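Side-chain contacts in DNA-3-methyladenine glycosidase (Bacillus halodurans, PDB 2H56), which belongs to the HhH-GPD superfamily of base excision DNA repair proteins and folds mainly into helices: residues Phe34-Ile39 and Ala176-Gly181; Ala131-Val136 and Met153-Ser158. All blocks are in the same frame, centred on the assembly; numbering follows the deposited sequence.

Contact 1: residues Phe34-Ile39 and Ala176-Gly181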
loop_
_atom_site.group_PDB
_atom_site.type_symbol
_atom_site.label_atom_id
_atom_site.label_comp_id
_atom_site.label_asym_id
_atom_site.label_seq_id
_atom_site.Cartn_x
_atom_site.Cartn_y
_atom_site.Cartn_z
ATOM N N PHE A 34 -13.873 -4.997 16.674
ATOM C CA PHE A 34 -13.300 -5.414 17.936
ATOM C C PHE A 34 -13.305 -6.937 18.112
ATOM O O PHE A 34 -12.295 -7.514 18.534
ATOM C CB PHE A 34 -14.062 -4.776 19.097
ATOM C CG PHE A 34 -13.580 -5.232 20.454
ATOM C CD1 PHE A 34 -12.535 -4.595 21.081
ATOM C CD2 PHE A 34 -14.137 -6.330 21.064
ATOM C CE1 PHE A 34 -12.091 -5.025 22.313
ATOM C CE2 PHE A 34 -13.684 -6.764 22.285
ATOM C CZ PHE A 34 -12.663 -6.105 22.908
ATOM N N GLN A 35 -14.464 -7.562 17.868
ATOM C CA GLN A 35 -14.611 -9.023 17.940
ATOM C C GLN A 35 -13.578 -9.722 17.026
ATOM O O GLN A 35 -12.979 -10.731 17.396
ATOM C CB GLN A 35 -16.047 -9.449 17.579
ATOM C CG GLN A 35 -17.062 -9.199 18.688
ATOM C CD GLN A 35 -18.487 -9.627 18.341
ATOM O OE1 GLN A 35 -18.947 -10.676 18.787
ATOM N NE2 GLN A 35 -19.195 -8.812 17.555
ATOM N N PHE A 36 -13.352 -9.149 15.851
ATOM C CA PHE A 36 -12.420 -9.730 14.898
ATOM C C PHE A 36 -10.974 -9.601 15.350
ATOM O O PHE A 36 -10.214 -10.575 15.277
ATOM C CB PHE A 36 -12.548 -9.068 13.532
ATOM C CG PHE A 36 -11.575 -9.598 12.528
ATOM C CD1 PHE A 36 -11.576 -10.940 12.202
ATOM C CD2 PHE A 36 -10.641 -8.774 11.934
ATOM C CE1 PHE A 36 -10.669 -11.449 11.292
ATOM C CE2 PHE A 36 -9.724 -9.285 11.017
ATOM C CZ PHE A 36 -9.751 -10.619 10.697
ATOM N N ILE A 37 -10.614 -8.401 15.806
ATOM C CA ILE A 37 -9.245 -8.104 16.213
ATOM C C ILE A 37 -8.847 -8.939 17.410
ATOM O O ILE A 37 -7.713 -9.423 17.473
ATOM C CB ILE A 37 -9.016 -6.594 16.492
ATOM C CG1 ILE A 37 -9.083 -5.793 15.198
ATOM C CG2 ILE A 37 -7.657 -6.342 17.101
ATOM C CD1 ILE A 37 -9.192 -4.313 15.423
ATOM N N GLU A 38 -9.760 -9.165 18.344
ATOM C CA GLU A 38 -9.377 -9.992 19.491
ATOM C C GLU A 38 -9.012 -11.441 19.051
ATOM O O GLU A 38 -8.099 -12.027 19.607
ATOM C CB GLU A 38 -10.393 -9.914 20.654
ATOM C CG GLU A 38 -10.173 -8.655 21.601
ATOM N N ILE A 39 -9.659 -11.975 18.019
ATOM C CA ILE A 39 -9.270 -13.260 17.469
ATOM C C ILE A 39 -8.008 -13.169 16.560
ATOM O O ILE A 39 -7.106 -14.014 16.633
ATOM C CB ILE A 39 -10.448 -13.925 16.708
ATOM C CG1 ILE A 39 -11.567 -14.358 17.674
ATOM C CG2 ILE A 39 -9.959 -15.141 15.916
ATOM N N ALA A 176 -14.174 -6.270 3.738
ATOM C CA ALA A 176 -15.320 -5.506 4.176
ATOM C C ALA A 176 -16.608 -6.328 4.073
ATOM O O ALA A 176 -17.374 -6.389 5.009
ATOM C CB ALA A 176 -15.430 -4.225 3.369
ATOM N N LYS A 177 -16.838 -6.952 2.931
ATOM C CA LYS A 177 -17.987 -7.847 2.751
ATOM C C LYS A 177 -18.005 -8.939 3.814
ATOM O O LYS A 177 -19.052 -9.290 4.332
ATOM C CB LYS A 177 -17.959 -8.493 1.354
ATOM C CG LYS A 177 -18.387 -7.539 0.255
ATOM C CD LYS A 177 -17.850 -7.918 -1.126
ATOM C CE LYS A 177 -18.480 -9.164 -1.684
ATOM N NZ LYS A 177 -17.954 -9.392 -3.052
ATOM N N TRP A 178 -16.834 -9.464 4.138
ATOM C CA TRP A 178 -16.716 -10.582 5.067
ATOM C C TRP A 178 -17.075 -10.111 6.462
ATOM O O TRP A 178 -17.869 -10.725 7.153
ATOM C CB TRP A 178 -15.278 -11.110 5.029
ATOM C CG TRP A 178 -15.029 -12.345 5.782
ATOM C CD1 TRP A 178 -15.099 -13.626 5.308
ATOM C CD2 TRP A 178 -14.622 -12.438 7.138
ATOM N NE1 TRP A 178 -14.773 -14.511 6.302
ATOM C CE2 TRP A 178 -14.474 -13.802 7.437
ATOM C CE3 TRP A 178 -14.383 -11.503 8.139
ATOM C CZ2 TRP A 178 -14.087 -14.246 8.691
ATOM C CZ3 TRP A 178 -14.017 -11.950 9.377
ATOM C CH2 TRP A 178 -13.869 -13.306 9.644
ATOM N N LEU A 179 -16.510 -8.978 6.838
ATOM C CA LEU A 179 -16.645 -8.444 8.182
ATOM C C LEU A 179 -17.961 -7.659 8.451
ATOM O O LEU A 179 -18.381 -7.550 9.583
ATOM C CB LEU A 179 -15.422 -7.555 8.442
ATOM C CG LEU A 179 -15.090 -7.101 9.864
ATOM C CD1 LEU A 179 -14.717 -8.287 10.740
ATOM C CD2 LEU A 179 -13.956 -6.118 9.765
ATOM N N TYR A 180 -18.601 -7.122 7.417
ATOM C CA TYR A 180 -19.784 -6.266 7.585
ATOM C C TYR A 180 -20.988 -6.680 6.724
ATOM O O TYR A 180 -22.100 -6.234 6.966
ATOM C CB TYR A 180 -19.425 -4.804 7.275
ATOM C CG TYR A 180 -18.361 -4.224 8.181
ATOM C CD1 TYR A 180 -18.650 -3.816 9.484
ATOM C CD2 TYR A 180 -17.056 -4.067 7.724
ATOM C CE1 TYR A 180 -17.638 -3.273 10.313
ATOM C CE2 TYR A 180 -16.060 -3.529 8.531
ATOM C CZ TYR A 180 -16.346 -3.142 9.820
ATOM O OH TYR A 180 -15.305 -2.637 10.573
ATOM N N GLY A 181 -20.764 -7.467 5.682
ATOM C CA GLY A 181 -21.854 -8.146 5.002
ATOM C C GLY A 181 -21.910 -9.501 5.663
ATOM O O GLY A 181 -21.432 -9.682 6.788
#
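F36 of helix 31-40 meets W178 and L179, near the C-terminal end of helix 170-180, in a small, buried, wholly apolar contact between two helices far apart in sequence. The two backbones come closest at F36 and L179, whose CA atoms lie 8.0 Å apart, and all three side chains leave their helices toward the opposing segment. The aromatic pair is an offset edge-to-face stack: the six-membered ring of W178 turns its edge toward the face of F36, with centroids 5.5 Å apart and planes at 66°. W178 CZ3 lies equally near F36 CD1 and CE1, 3.9 Å from CD1, with W178 CH2 a little further off. L179 takes the root of the same side chain, its CD1 methyl lying 3.6 Å from F36 CB and also against CG. With CG anti to the backbone N (chi1 178°), F36 stands out from its helix across both partners, meeting each at about a right angle. Helix 202-219 adds to the packing, F216 making a further edge-to-face pair with F36 and also touching W178, and L209 touching L179. The indole NE1 is hydrogen-bonded to Y220 O, which probably helps fix the ring's rotation. No hydrogen bond crosses between the two segments, so their cohesion rests on apolar packing and probably on a weak edge-to-face attraction.

Contact 2: residues Ala131-Val136 and Met153-Ser158; sequences AEATTV and MFMMFS
M155, a selenomethionine, reaches from helix 148-157 to A133 and V136 on the first turn of helix 133-141 and carries this apolar contact alone for its segment. Along 153-158 its neighbours serve other parts of the fold: M153 and M156, also selenomethionines, turn to helix 202-219, and F154 packs on helix 51-61. At M155 the backbones are nearest, its CA lying 8.0 Å from that of V136, and both of these side chains set out toward the opposing helix. The chain of M155 leaves with CG anti to the carbonyl carbon, runs on extended, then turns about the CG-SE bond (chi3 55°), which swings the terminal methyl toward A133. Three successive atoms therefore do the touching. CG and SE both meet one branch of V136, with SE 3.7 Å from V136 CG1. SE also lies 3.9 Å from V136 CB, and CE is 4.0 Å from the same V136 CB. The methyl CE is at the same time 3.9 Å from A133 CB and equally near A133 CA, so the end of the chain lies between V136 and A133. V136 offers CG1 because that branch stands anti to its backbone N (chi1 174°), and the side chains of V136 and M155 approach tip to tip. A133 directly follows the N-cap residue E132, which places the contact at the very start of its helix. I137 and L140 continue the cover of M155 along the first helix, while R161 touches both M155 and V136. Two consecutive helices joined by a short turn and packed through such an apolar interface are consistent with the helix-hairpin-helix element that gives the HhH-GPD superfamily its name.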
loop_
_atom_site.group_PDB
_atom_site.type_symbol
_atom_site.label_atom_id
_atom_site.label_comp_id
_atom_site.label_asym_id
_atom_site.label_seq_id
_atom_site.Cartn_x
_atom_site.Cartn_y
_atom_site.Cartn_z
ATOM N N ALA A 131 1.820 16.747 5.120
ATOM C CA ALA A 131 0.679 17.199 4.336
ATOM C C ALA A 131 -0.542 16.341 4.631
ATOM O O ALA A 131 -0.392 15.178 4.970
ATOM C CB ALA A 131 1.030 17.129 2.862
ATOM N N GLU A 132 -1.744 16.894 4.485
ATOM C CA GLU A 132 -2.957 16.072 4.564
ATOM C C GLU A 132 -2.871 15.040 3.402
ATOM O O GLU A 132 -2.251 15.315 2.367
ATOM C CB GLU A 132 -4.252 16.926 4.536
ATOM N N ALA A 133 -3.455 13.856 3.619
ATOM C CA ALA A 133 -3.444 12.717 2.671
ATOM C C ALA A 133 -3.859 13.127 1.258
ATOM O O ALA A 133 -3.240 12.719 0.252
ATOM C CB ALA A 133 -4.382 11.574 3.183
ATOM N N THR A 134 -4.932 13.910 1.225
ATOM C CA THR A 134 -5.469 14.547 0.024
ATOM C C THR A 134 -4.372 15.195 -0.855
ATOM O O THR A 134 -4.379 15.053 -2.082
ATOM C CB THR A 134 -6.579 15.566 0.451
ATOM O OG1 THR A 134 -7.019 16.322 -0.672
ATOM C CG2 THR A 134 -6.092 16.519 1.561
ATOM N N THR A 135 -3.405 15.857 -0.234
ATOM C CA THR A 135 -2.320 16.511 -0.976
ATOM C C THR A 135 -1.233 15.555 -1.480
ATOM O O THR A 135 -0.767 15.664 -2.633
ATOM C CB THR A 135 -1.648 17.535 -0.099
ATOM O OG1 THR A 135 -2.646 18.452 0.319
ATOM C CG2 THR A 135 -0.544 18.273 -0.852
ATOM N N VAL A 136 -0.813 14.655 -0.598
ATOM C CA VAL A 136 0.123 13.629 -0.959
ATOM C C VAL A 136 -0.368 12.883 -2.215
ATOM O O VAL A 136 0.371 12.769 -3.227
ATOM C CB VAL A 136 0.323 12.628 0.179
ATOM C CG1 VAL A 136 1.217 11.482 -0.306
ATOM C CG2 VAL A 136 0.919 13.325 1.443
HETATM N N MSE A 153 -1.293 2.828 -1.756
HETATM C CA MSE A 153 -0.420 1.744 -1.257
HETATM C C MSE A 153 0.973 2.256 -0.881
HETATM O O MSE A 153 1.594 1.780 0.129
HETATM C CB MSE A 153 -0.255 0.644 -2.289
HETATM C CG MSE A 153 -1.518 0.025 -2.701
HETATM SE SE MSE A 153 -2.336 -0.927 -1.246
HETATM C CE MSE A 153 -1.141 -2.588 -1.251
ATOM N N PHE A 154 1.438 3.221 -1.678
ATOM C CA PHE A 154 2.707 3.863 -1.423
ATOM C C PHE A 154 2.687 4.624 -0.122
ATOM O O PHE A 154 3.673 4.577 0.619
ATOM C CB PHE A 154 3.069 4.825 -2.546
ATOM C CG PHE A 154 4.379 5.508 -2.349
ATOM C CD1 PHE A 154 5.578 4.825 -2.597
ATOM C CD2 PHE A 154 4.429 6.831 -1.934
ATOM C CE1 PHE A 154 6.811 5.448 -2.391
ATOM C CE2 PHE A 154 5.657 7.465 -1.741
ATOM C CZ PHE A 154 6.847 6.774 -1.968
HETATM N N MSE A 155 1.588 5.326 0.165
HETATM C CA MSE A 155 1.516 6.112 1.371
HETATM C C MSE A 155 1.555 5.172 2.578
HETATM O O MSE A 155 1.942 5.573 3.698
HETATM C CB MSE A 155 0.218 6.928 1.445
HETATM C CG MSE A 155 0.047 8.019 0.426
HETATM SE SE MSE A 155 -1.449 9.213 0.830
HETATM C CE MSE A 155 -0.937 9.742 2.669
HETATM N N MSE A 156 1.082 3.941 2.401
HETATM C CA MSE A 156 0.916 3.111 3.580
HETATM C C MSE A 156 2.234 2.404 3.823
HETATM O O MSE A 156 2.856 2.584 4.850
HETATM C CB MSE A 156 -0.215 2.092 3.425
HETATM C CG MSE A 156 -1.649 2.657 3.461
HETATM SE SE MSE A 156 -2.837 1.150 3.164
HETATM C CE MSE A 156 -4.753 1.813 3.160
ATOM N N PHE A 157 2.646 1.646 2.822
ATOM C CA PHE A 157 3.698 0.665 2.925
ATOM C C PHE A 157 5.070 1.254 2.658
ATOM O O PHE A 157 6.068 0.537 2.673
ATOM C CB PHE A 157 3.425 -0.452 1.915
ATOM C CG PHE A 157 2.276 -1.288 2.285
ATOM C CD1 PHE A 157 2.343 -2.097 3.398
ATOM C CD2 PHE A 157 1.108 -1.248 1.561
ATOM C CE1 PHE A 157 1.263 -2.892 3.781
ATOM C CE2 PHE A 157 0.018 -2.022 1.930
ATOM C CZ PHE A 157 0.098 -2.853 3.049
ATOM N N SER A 158 5.140 2.552 2.418
ATOM C CA SER A 158 6.420 3.157 2.165
ATOM C C SER A 158 6.617 4.440 2.929
ATOM O O SER A 158 7.667 4.602 3.483
ATOM C CB SER A 158 6.636 3.325 0.669
ATOM O OG SER A 158 7.246 4.558 0.416
#

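In the fold
Contacts 1 and 2 are separate patches of the helical fold: their centres lie 25 Å apart and their nearest atoms about 12 Å apart. Contact 2 is the more central, about 9 Å from the centre of the chain against 20 Å for contact 1. Along the sequence, 131-136 and 153-158 both fall between the two halves of contact 1, and helix 170-180 is the next helix after 148-157. Helix 202-219 touches F36, W178 and L179 of contact 1, and also M153 and M156, which flank M155 on helix 148-157 without touching across contact 2. Contact 1 thus joins an early helix to a much later one, whereas contact 2 pairs neighbours in the chain.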